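Local coordinates for protein C-X-C motif chemokine 13 (Homo sapiens, PDB 7JNY) that attracts B lymphocytes by binding the chemokine receptor CXCR5, and also has heparin-binding activity, at residues Tyr6-Arg11 with Gln31-Gly36; Val15-Val20 with Val56-Glu61; Arg25-Ile30 with Ile44-Lys49. All coordinates share one frame; numbering follows the deposited sequence.

Contact 1: residues Tyr6-Arg11 with Gln31-Gly36; sequences YYTSLR and QILPRG
Y6 meets I32, L33 and P34 where the chain leaves the N-terminal strand 2-5 and runs beside the end of strand 27-33, in a small contact of one direct backbone bond, side-chain packing and bridging water. The bond is Y6 N to I32 O, 2.9 Å and nearly straight at 168°; it carries the parallel pairing of strands 2-5 and 27-33 one step further, I32 also being bonded to E4. Beyond it the chain bends in an inverse gamma turn centred on Y7, whose closing bond from T8 N to Y6 O is weak.

CG of Y6 stands anti to its carbonyl carbon (chi1 -76°), which starts the ring toward Q31, whose side chain it crosses obliquely. Its CE1 lies 4.1 Å from Q31 CG, and the ring and amide planes are turned 80° apart. The two polar ends share a partner outside the segments, since Y6 OH and Q31 NE2 both hydrogen-bond to E4 OE1. Nearer the backbone, L33 CD2 packs on Y6 CB at 3.8 Å. The proline ring does two jobs: P34 CD sits 3.2 Å from Y6 O, and P34 CG meets Y7 CD1 at 4.2 Å, the two side chains crossing at about a right angle. Proline suits a strand's end, lacking the N-H to continue the ladder.

Water takes over there. One molecule bridges Y6 O, 2.7 Å away, and P34 O; a second joins T8 O to P34 O. Each water has competing acceptors, so not every link need be occupied at once. The chemistry implies a graded junction: a firm backbone bond and a shared carboxylate at the strand end, then solvent-mediated links where the two segments part.

Contact 2: residues Val15-Val20 with Val56-Glu61; sequences VQESSV and VDPQAE
E17 lies across D57 and P58, its carboxylate coming up against a second carboxylate instead of a basic group. With CG anti to its carbonyl carbon (chi1 -66°) and an extended chain beyond, E17 brings OE1 to 3.4 Å from D57 CG. The two flat groups are inclined at 46°, neither stacked nor perpendicular. E17 CD also approaches P58 CD at 3.9 Å, the glutamate and the proline crossing at about a right angle, while E17 CB rests against the backbone of D57.

D57 is turned to another task. Its OD1 takes the N-H of Q59 at 2.7 Å, from above the carboxylate plane, which makes an Asx turn; A60 N bonded to D57 O closes the type I turn D57-A60 that leads into helix 61-72. Aspartate suits this start because its short side chain can fold back to the backbone, and proline suits the second position because its phi is already fixed near the value required.

Next to these side chains the backbones meet in a single bridge between S18 and V56. D57 N donates to S18 O at 2.9 Å with the N-H pointing almost straight at it, and V56 CA adds a C-H...O contact of 3.4 Å to the same oxygen. S18 OG accepts from V20 N, an ST turn that bends the chain just after the bridge, and S19 CB touches A60 CB.

The segment 15-20 follows the CXC cysteines as the N-loop of the chemokine fold, and the disulfide C14-C55 joins the residues just before the two segments. Chemically, the backbone carries the attraction here, whereas the E17-D57 pair would be mutually repulsive; this may raise the proton affinity of either carboxylate, with the Q59 N-H offsetting part of the charge on D57.

Contact 3: residues Arg25-Ile30 with Ile44-Lys49; sequences RFIDRI and IIVWKK
R29 and W47 both turn CG anti to their carbonyl carbons (chi1 -61° for R29), and a bend at chi3 of R29 (-97°) helps bring the guanidinium to the indole. The two side chains run side by side in the same direction, with R29 CZ 4.0 Å from the centroid of the six-membered ring of W47, a cation-pi contact over its face. NH2 comes closest, 3.3 Å from W47 CZ3 and offset toward the rim. Arginine suits the place because its cation can sit over the ring, here tilted by 43°, while outside the two segments NH1 pairs with the carboxylate of E4; W47 NE1 in turn bonds to Q31.

In the backbone that carries this pair the antiparallel strands are broken by a classic beta bulge, D28 and R29 both facing W47. W47 O takes D28 N at 2.8 Å and R29 N weakly at 3.3 Å, while W47 N donates to R29 O. At the far end K49 closes the contact with its backbone N on F26 O and its NZ on R25 O, 2.9 Å away. A water bridges K49 NZ and I27 O. D28 OD1 lies 4.1 Å from K49 NZ, too far for a salt bridge, though the charges should attract.

I27, I30, V46 and K48 project from the other face; the first three are buried, and I27 CG1 packs on V46 CG1 at 3.6 Å. Branched aliphatic residues suit both an extended backbone and a buried apolar face. Over this face lies helix 61-72, with M66 against I27 and I30 and I63 against I44. Strand 2-5 flanks strand 27-33, and strand 53-56 lies beyond strand 43-48, with V56 packed on V46.

In the fold
Along the chain the first segments come in the order contact 1, contact 2, contact 3, but the partners are interleaved: contact 1 crosses both others, whereas contact 3 falls wholly between the two segments of contact 2. Contacts 1 and 3 share strand 27-33 and have centres about 17 Å apart, on opposite sides of the chain's centre; Q31 joins them through I45 and W47. Contact 2, its centre about 13 Å from that of contact 3, meets it through a probable hydrogen bond from V56 N to I44 O and through P58 packed on I44. The sheet carries contacts 1 and 3, while the N-loop joins its edge through a single bridge at V56 and the nearby disulfide C14-C55.

Contact 1: residues Tyr6-Arg11 with Gln31-Gly36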
loop_
_atom_site.group_PDB
_atom_site.type_symbol
_atom_site.label_atom_id
_atom_site.label_comp_id
_atom_site.label_asym_id
_atom_site.label_seq_id
_atom_site.Cartn_x
_atom_site.Cartn_y
_atom_site.Cartn_z
ATOM N N TYR A 6 -2.422 -3.954 8.522
ATOM C CA TYR A 6 -1.847 -4.590 9.698
ATOM C C TYR A 6 -1.979 -3.623 10.870
ATOM O O TYR A 6 -1.298 -2.606 10.912
ATOM C CB TYR A 6 -0.389 -4.972 9.413
ATOM C CG TYR A 6 -0.305 -6.183 8.540
ATOM C CD1 TYR A 6 -0.341 -6.055 7.145
ATOM C CD2 TYR A 6 -0.237 -7.472 9.079
ATOM C CE1 TYR A 6 -0.327 -7.171 6.319
ATOM C CE2 TYR A 6 -0.213 -8.598 8.244
ATOM C CZ TYR A 6 -0.254 -8.430 6.859
ATOM O OH TYR A 6 -0.225 -9.526 6.021
ATOM N N TYR A 7 -2.865 -3.931 11.810
ATOM C CA TYR A 7 -3.035 -3.099 12.997
ATOM C C TYR A 7 -2.206 -3.715 14.115
ATOM O O TYR A 7 -2.701 -4.344 15.054
ATOM C CB TYR A 7 -4.496 -2.996 13.381
ATOM C CG TYR A 7 -5.345 -2.376 12.310
ATOM C CD1 TYR A 7 -5.493 -1.003 12.218
ATOM C CD2 TYR A 7 -6.028 -3.176 11.418
ATOM C CE1 TYR A 7 -6.307 -0.443 11.242
ATOM C CE2 TYR A 7 -6.835 -2.643 10.436
ATOM C CZ TYR A 7 -6.966 -1.272 10.367
ATOM O OH TYR A 7 -7.767 -0.708 9.413
ATOM N N THR A 8 -0.915 -3.564 13.932
ATOM C CA THR A 8 0.123 -4.143 14.762
ATOM C C THR A 8 0.997 -3.000 15.250
ATOM O O THR A 8 0.839 -1.848 14.828
ATOM C CB THR A 8 0.915 -5.159 13.935
ATOM O OG1 THR A 8 1.267 -4.564 12.666
ATOM C CG2 THR A 8 0.061 -6.378 13.653
ATOM N N SER A 9 1.895 -3.313 16.175
ATOM C CA SER A 9 2.801 -2.318 16.735
ATOM C C SER A 9 4.230 -2.796 16.619
ATOM O O SER A 9 5.002 -2.780 17.579
ATOM C CB SER A 9 2.491 -2.030 18.203
ATOM O OG SER A 9 1.217 -1.449 18.335
ATOM N N LEU A 10 4.601 -3.269 15.446
ATOM C CA LEU A 10 5.944 -3.794 15.286
ATOM C C LEU A 10 6.854 -2.704 14.742
ATOM O O LEU A 10 6.413 -1.609 14.385
ATOM C CB LEU A 10 5.954 -5.016 14.361
ATOM C CG LEU A 10 5.105 -6.202 14.857
ATOM C CD1 LEU A 10 5.026 -7.297 13.786
ATOM C CD2 LEU A 10 5.626 -6.781 16.175
ATOM N N ARG A 11 8.144 -3.016 14.730
ATOM C CA ARG A 11 9.168 -2.151 14.178
ATOM C C ARG A 11 8.970 -1.987 12.667
ATOM O O ARG A 11 8.316 -2.806 12.007
ATOM C CB ARG A 11 10.544 -2.751 14.487
ATOM C CG ARG A 11 10.849 -2.849 16.007
ATOM C CD ARG A 11 12.185 -3.548 16.323
ATOM N NE ARG A 11 12.510 -3.491 17.749
ATOM C CZ ARG A 11 12.995 -2.430 18.378
ATOM N NH1 ARG A 11 13.309 -1.324 17.729
ATOM N NH2 ARG A 11 13.163 -2.479 19.696
ATOM N N GLN A 31 0.078 -3.912 1.183
ATOM C CA GLN A 31 0.060 -4.064 2.630
ATOM C C GLN A 31 0.231 -2.692 3.248
ATOM O O GLN A 31 1.204 -1.988 2.945
ATOM C CB GLN A 31 1.183 -4.971 3.107
ATOM C CG GLN A 31 1.089 -6.377 2.571
ATOM C CD GLN A 31 2.219 -7.220 3.070
ATOM O OE1 GLN A 31 3.362 -6.770 3.104
ATOM N NE2 GLN A 31 1.927 -8.462 3.426
ATOM N N ILE A 32 -0.698 -2.305 4.099
ATOM C CA ILE A 32 -0.637 -1.007 4.760
ATOM C C ILE A 32 -0.380 -1.257 6.230
ATOM O O ILE A 32 -1.127 -2.009 6.879
ATOM C CB ILE A 32 -1.921 -0.202 4.557
ATOM C CG1 ILE A 32 -2.111 0.052 3.062
ATOM C CG2 ILE A 32 -1.848 1.130 5.254
ATOM C CD1 ILE A 32 -3.256 0.922 2.787
ATOM N N LEU A 33 0.668 -0.621 6.754
ATOM C CA LEU A 33 0.970 -0.673 8.180
ATOM C C LEU A 33 0.868 0.729 8.745
ATOM O O LEU A 33 1.827 1.516 8.625
ATOM C CB LEU A 33 2.359 -1.261 8.389
ATOM C CG LEU A 33 2.476 -2.667 7.805
ATOM C CD1 LEU A 33 3.258 -2.581 6.529
ATOM C CD2 LEU A 33 3.141 -3.606 8.796
ATOM N N PRO A 34 -0.272 1.096 9.324
ATOM C CA PRO A 34 -0.374 2.396 9.970
ATOM C C PRO A 34 0.713 2.551 11.016
ATOM O O PRO A 34 1.177 1.589 11.620
ATOM C CB PRO A 34 -1.767 2.396 10.592
ATOM C CG PRO A 34 -2.241 1.011 10.546
ATOM C CD PRO A 34 -1.462 0.260 9.528
ATOM N N ARG A 35 1.151 3.769 11.211
ATOM C CA ARG A 35 2.177 3.994 12.160
ATOM C C ARG A 35 1.640 3.799 13.521
ATOM O O ARG A 35 0.463 3.900 13.829
ATOM C CB ARG A 35 2.739 5.372 12.041
ATOM C CG ARG A 35 1.786 6.461 12.266
ATOM C CD ARG A 35 2.530 7.721 12.659
ATOM N NE ARG A 35 1.826 8.914 12.278
ATOM C CZ ARG A 35 1.353 9.793 13.143
ATOM N NH1 ARG A 35 1.510 9.609 14.443
ATOM N NH2 ARG A 35 0.703 10.849 12.712
ATOM N N GLY A 36 2.518 3.687 14.544
ATOM C CA GLY A 36 2.121 3.464 15.898
ATOM C C GLY A 36 3.338 3.667 16.756
ATOM O O GLY A 36 4.247 4.438 16.407
HETATM O O HOH W 1 0.924 -1.197 11.703
HETATM O O HOH W 2 1.102 0.790 14.516
#

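Contact 2: residues Val15-Val20 with Val56-Glu61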
loop_
_atom_site.group_PDB
_atom_site.type_symbol
_atom_site.label_atom_id
_atom_site.label_comp_id
_atom_site.label_asym_id
_atom_site.label_seq_id
_atom_site.Cartn_x
_atom_site.Cartn_y
_atom_site.Cartn_z
ATOM N N VAL A 15 13.322 0.323 4.804
ATOM C CA VAL A 15 14.496 1.166 4.987
ATOM C C VAL A 15 14.599 2.231 3.914
ATOM O O VAL A 15 15.513 3.060 3.958
ATOM C CB VAL A 15 15.777 0.314 5.037
ATOM C CG1 VAL A 15 16.092 -0.225 3.652
ATOM C CG2 VAL A 15 16.905 1.128 5.579
ATOM N N GLN A 16 13.690 2.231 2.953
ATOM C CA GLN A 16 13.641 3.232 1.915
ATOM C C GLN A 16 12.212 3.224 1.406
ATOM O O GLN A 16 11.448 2.300 1.680
ATOM C CB GLN A 16 14.677 2.945 0.813
ATOM C CG GLN A 16 14.878 1.462 0.533
ATOM C CD GLN A 16 15.375 1.120 -0.879
ATOM O OE1 GLN A 16 15.448 1.969 -1.778
ATOM N NE2 GLN A 16 15.722 -0.145 -1.067
ATOM N N GLU A 17 11.848 4.302 0.733
ATOM C CA GLU A 17 10.543 4.473 0.106
ATOM C C GLU A 17 10.793 4.812 -1.347
ATOM O O GLU A 17 11.721 5.557 -1.664
ATOM C CB GLU A 17 9.711 5.607 0.777
ATOM C CG GLU A 17 9.267 5.351 2.224
ATOM C CD GLU A 17 8.634 6.591 2.888
ATOM O OE1 GLU A 17 8.490 7.639 2.219
ATOM O OE2 GLU A 17 8.298 6.522 4.095
ATOM N N SER A 18 9.973 4.256 -2.225
ATOM C CA SER A 18 9.974 4.555 -3.648
ATOM C C SER A 18 8.735 5.379 -3.979
ATOM O O SER A 18 7.649 5.112 -3.466
ATOM C CB SER A 18 9.950 3.262 -4.484
ATOM O OG SER A 18 9.846 3.542 -5.863
ATOM N N SER A 19 8.879 6.374 -4.837
ATOM C CA SER A 19 7.716 7.112 -5.315
ATOM C C SER A 19 7.353 6.736 -6.750
ATOM O O SER A 19 6.406 7.291 -7.306
ATOM C CB SER A 19 7.960 8.609 -5.163
ATOM O OG SER A 19 9.177 8.951 -5.784
ATOM N N VAL A 20 8.035 5.745 -7.324
ATOM C CA VAL A 20 7.848 5.383 -8.718
ATOM C C VAL A 20 6.469 4.756 -8.891
ATOM O O VAL A 20 6.047 3.906 -8.093
ATOM C CB VAL A 20 8.950 4.421 -9.182
ATOM C CG1 VAL A 20 8.670 3.950 -10.611
ATOM C CG2 VAL A 20 10.345 5.054 -9.048
ATOM N N VAL A 56 6.631 1.795 -0.619
ATOM C CA VAL A 56 6.170 2.933 -1.395
ATOM C C VAL A 56 5.924 4.124 -0.473
ATOM O O VAL A 56 5.423 3.977 0.648
ATOM C CB VAL A 56 4.893 2.592 -2.186
ATOM C CG1 VAL A 56 4.276 3.861 -2.724
ATOM C CG2 VAL A 56 5.205 1.620 -3.323
ATOM N N ASP A 57 6.273 5.308 -0.958
ATOM C CA ASP A 57 6.026 6.543 -0.221
ATOM C C ASP A 57 4.531 6.738 -0.045
ATOM O O ASP A 57 3.819 6.925 -1.043
ATOM C CB ASP A 57 6.624 7.748 -0.960
ATOM C CG ASP A 57 6.476 9.046 -0.176
ATOM O OD1 ASP A 57 5.599 9.130 0.714
ATOM O OD2 ASP A 57 7.217 9.996 -0.467
ATOM N N PRO A 58 4.015 6.712 1.182
ATOM C CA PRO A 58 2.565 6.879 1.358
ATOM C C PRO A 58 2.043 8.261 0.984
ATOM O O PRO A 58 0.822 8.437 0.917
ATOM C CB PRO A 58 2.341 6.584 2.853
ATOM C CG PRO A 58 3.698 6.645 3.509
ATOM C CD PRO A 58 4.756 6.560 2.458
ATOM N N GLN A 59 2.901 9.238 0.743
ATOM C CA GLN A 59 2.477 10.568 0.305
ATOM C C GLN A 59 2.586 10.746 -1.208
ATOM O O GLN A 59 2.275 11.822 -1.719
ATOM C CB GLN A 59 3.277 11.648 1.055
ATOM C CG GLN A 59 3.169 11.520 2.599
ATOM C CD GLN A 59 4.049 12.524 3.348
ATOM O OE1 GLN A 59 4.193 13.673 2.942
ATOM N NE2 GLN A 59 4.616 12.085 4.475
ATOM N N ALA A 60 2.985 9.707 -1.936
ATOM C CA ALA A 60 3.056 9.790 -3.385
ATOM C C ALA A 60 1.645 9.959 -3.933
ATOM O O ALA A 60 0.687 9.314 -3.460
ATOM C CB ALA A 60 3.718 8.547 -3.972
ATOM N N GLU A 61 1.498 10.884 -4.891
ATOM C CA GLU A 61 0.159 11.162 -5.386
ATOM C C GLU A 61 -0.490 9.897 -5.909
ATOM O O GLU A 61 -1.671 9.642 -5.641
ATOM C CB GLU A 61 0.185 12.231 -6.482
ATOM C CG GLU A 61 -1.201 12.811 -6.806
ATOM C CD GLU A 61 -1.147 14.213 -7.426
ATOM O OE1 GLU A 61 -0.034 14.758 -7.597
ATOM O OE2 GLU A 61 -2.223 14.754 -7.774
#

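Contact 3: residues Arg25-Ile30 with Ile44-Lys49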
loop_
_atom_site.group_PDB
_atom_site.type_symbol
_atom_site.label_atom_id
_atom_site.label_comp_id
_atom_site.label_asym_id
_atom_site.label_seq_id
_atom_site.Cartn_x
_atom_site.Cartn_y
_atom_site.Cartn_z
ATOM N N ARG A 25 -2.287 -2.977 -12.672
ATOM C CA ARG A 25 -2.331 -4.315 -13.255
ATOM C C ARG A 25 -1.161 -5.179 -12.803
ATOM O O ARG A 25 -1.210 -6.398 -12.971
ATOM C CB ARG A 25 -2.334 -4.235 -14.788
ATOM C CG ARG A 25 -1.156 -3.497 -15.429
ATOM C CD ARG A 25 -0.871 -3.993 -16.862
ATOM N NE ARG A 25 -1.882 -3.519 -17.801
ATOM C CZ ARG A 25 -2.909 -4.249 -18.231
ATOM N NH1 ARG A 25 -2.976 -5.553 -18.008
ATOM N NH2 ARG A 25 -3.899 -3.657 -18.901
ATOM N N PHE A 26 -0.097 -4.586 -12.250
ATOM C CA PHE A 26 1.068 -5.357 -11.827
ATOM C C PHE A 26 1.054 -5.669 -10.338
ATOM O O PHE A 26 2.005 -6.262 -9.832
ATOM C CB PHE A 26 2.367 -4.635 -12.192
ATOM C CG PHE A 26 2.582 -4.496 -13.653
ATOM C CD1 PHE A 26 2.588 -5.623 -14.458
ATOM C CD2 PHE A 26 2.780 -3.259 -14.240
ATOM C CE1 PHE A 26 2.761 -5.520 -15.815
ATOM C CE2 PHE A 26 2.965 -3.157 -15.607
ATOM C CZ PHE A 26 2.957 -4.288 -16.392
ATOM N N ILE A 27 -0.011 -5.312 -9.637
ATOM C CA ILE A 27 -0.059 -5.380 -8.188
ATOM C C ILE A 27 -0.876 -6.604 -7.787
ATOM O O ILE A 27 -2.046 -6.745 -8.172
ATOM C CB ILE A 27 -0.628 -4.077 -7.602
ATOM C CG1 ILE A 27 0.334 -2.930 -7.873
ATOM C CG2 ILE A 27 -0.851 -4.226 -6.128
ATOM C CD1 ILE A 27 -0.184 -1.548 -7.523
ATOM N N ASP A 28 -0.245 -7.505 -7.034
ATOM C CA ASP A 28 -0.941 -8.657 -6.474
ATOM C C ASP A 28 -1.492 -8.344 -5.092
ATOM O O ASP A 28 -2.596 -8.756 -4.751
ATOM C CB ASP A 28 -0.013 -9.855 -6.323
ATOM C CG ASP A 28 0.147 -10.635 -7.604
ATOM O OD1 ASP A 28 -0.748 -10.577 -8.460
ATOM O OD2 ASP A 28 1.160 -11.331 -7.733
ATOM N N ARG A 29 -0.709 -7.665 -4.256
ATOM C CA ARG A 29 -1.154 -7.315 -2.920
ATOM C C ARG A 29 -0.613 -5.946 -2.564
ATOM O O ARG A 29 0.510 -5.595 -2.958
ATOM C CB ARG A 29 -0.626 -8.232 -1.826
ATOM C CG ARG A 29 -0.961 -9.680 -1.825
ATOM C CD ARG A 29 -0.620 -10.153 -0.406
ATOM N NE ARG A 29 0.712 -10.750 -0.366
ATOM C CZ ARG A 29 1.311 -11.203 0.728
ATOM N NH1 ARG A 29 0.740 -11.118 1.920
ATOM N NH2 ARG A 29 2.511 -11.760 0.624
ATOM N N ILE A 30 -1.348 -5.238 -1.711
ATOM C CA ILE A 30 -0.839 -4.025 -1.072
ATOM C C ILE A 30 -0.991 -4.178 0.435
ATOM O O ILE A 30 -2.079 -4.501 0.919
ATOM C CB ILE A 30 -1.585 -2.774 -1.542
ATOM C CG1 ILE A 30 -1.338 -2.512 -3.024
ATOM C CG2 ILE A 30 -1.170 -1.579 -0.722
ATOM C CD1 ILE A 30 -2.453 -1.711 -3.647
ATOM N N ILE A 44 3.739 1.334 3.311
ATOM C CA ILE A 44 2.868 0.758 2.279
ATOM C C ILE A 44 3.765 -0.125 1.434
ATOM O O ILE A 44 4.710 0.369 0.805
ATOM C CB ILE A 44 2.170 1.810 1.409
ATOM C CG1 ILE A 44 1.294 2.751 2.255
ATOM C CG2 ILE A 44 1.336 1.092 0.324
ATOM C CD1 ILE A 44 0.393 3.713 1.453
ATOM N N ILE A 45 3.505 -1.428 1.439
ATOM C CA ILE A 45 4.347 -2.386 0.732
ATOM C C ILE A 45 3.541 -2.987 -0.418
ATOM O O ILE A 45 2.454 -3.537 -0.203
ATOM C CB ILE A 45 4.858 -3.477 1.671
ATOM C CG1 ILE A 45 5.609 -2.805 2.846
ATOM C CG2 ILE A 45 5.745 -4.425 0.916
ATOM C CD1 ILE A 45 6.019 -3.758 3.923
ATOM N N VAL A 46 4.063 -2.884 -1.624
ATOM C CA VAL A 46 3.368 -3.351 -2.833
ATOM C C VAL A 46 4.027 -4.625 -3.334
ATOM O O VAL A 46 5.236 -4.648 -3.627
ATOM C CB VAL A 46 3.366 -2.278 -3.930
ATOM C CG1 VAL A 46 2.715 -2.837 -5.210
ATOM C CG2 VAL A 46 2.647 -1.034 -3.447
ATOM N N TRP A 47 3.229 -5.688 -3.449
ATOM C CA TRP A 47 3.709 -6.970 -3.961
ATOM C C TRP A 47 3.367 -7.052 -5.429
ATOM O O TRP A 47 2.189 -7.164 -5.786
ATOM C CB TRP A 47 3.087 -8.136 -3.208
ATOM C CG TRP A 47 3.517 -8.144 -1.824
ATOM C CD1 TRP A 47 3.322 -7.159 -0.904
ATOM C CD2 TRP A 47 4.288 -9.150 -1.190
ATOM N NE1 TRP A 47 3.895 -7.514 0.291
ATOM C CE2 TRP A 47 4.502 -8.733 0.137
ATOM C CE3 TRP A 47 4.813 -10.380 -1.609
ATOM C CZ2 TRP A 47 5.216 -9.501 1.054
ATOM C CZ3 TRP A 47 5.520 -11.141 -0.700
ATOM C CH2 TRP A 47 5.717 -10.698 0.617
ATOM N N LYS A 48 4.394 -7.020 -6.268
ATOM C CA LYS A 48 4.191 -6.957 -7.706
ATOM C C LYS A 48 4.140 -8.344 -8.327
ATOM O O LYS A 48 4.625 -9.331 -7.766
ATOM C CB LYS A 48 5.282 -6.116 -8.376
ATOM C CG LYS A 48 5.095 -4.628 -8.094
ATOM C CD LYS A 48 6.284 -3.750 -8.473
ATOM C CE LYS A 48 6.730 -3.883 -9.924
ATOM N NZ LYS A 48 7.928 -3.023 -10.170
ATOM N N LYS A 49 3.523 -8.407 -9.516
ATOM C CA LYS A 49 3.288 -9.705 -10.117
ATOM C C LYS A 49 4.593 -10.398 -10.460
ATOM O O LYS A 49 4.666 -11.628 -10.397
ATOM C CB LYS A 49 2.391 -9.550 -11.348
ATOM C CG LYS A 49 0.945 -9.801 -10.940
ATOM C CD LYS A 49 -0.082 -9.347 -11.944
ATOM C CE LYS A 49 -1.470 -9.729 -11.443
ATOM N NZ LYS A 49 -2.488 -8.676 -11.706
HETATM O O HOH W 3 -4.043 -7.050 -9.783
#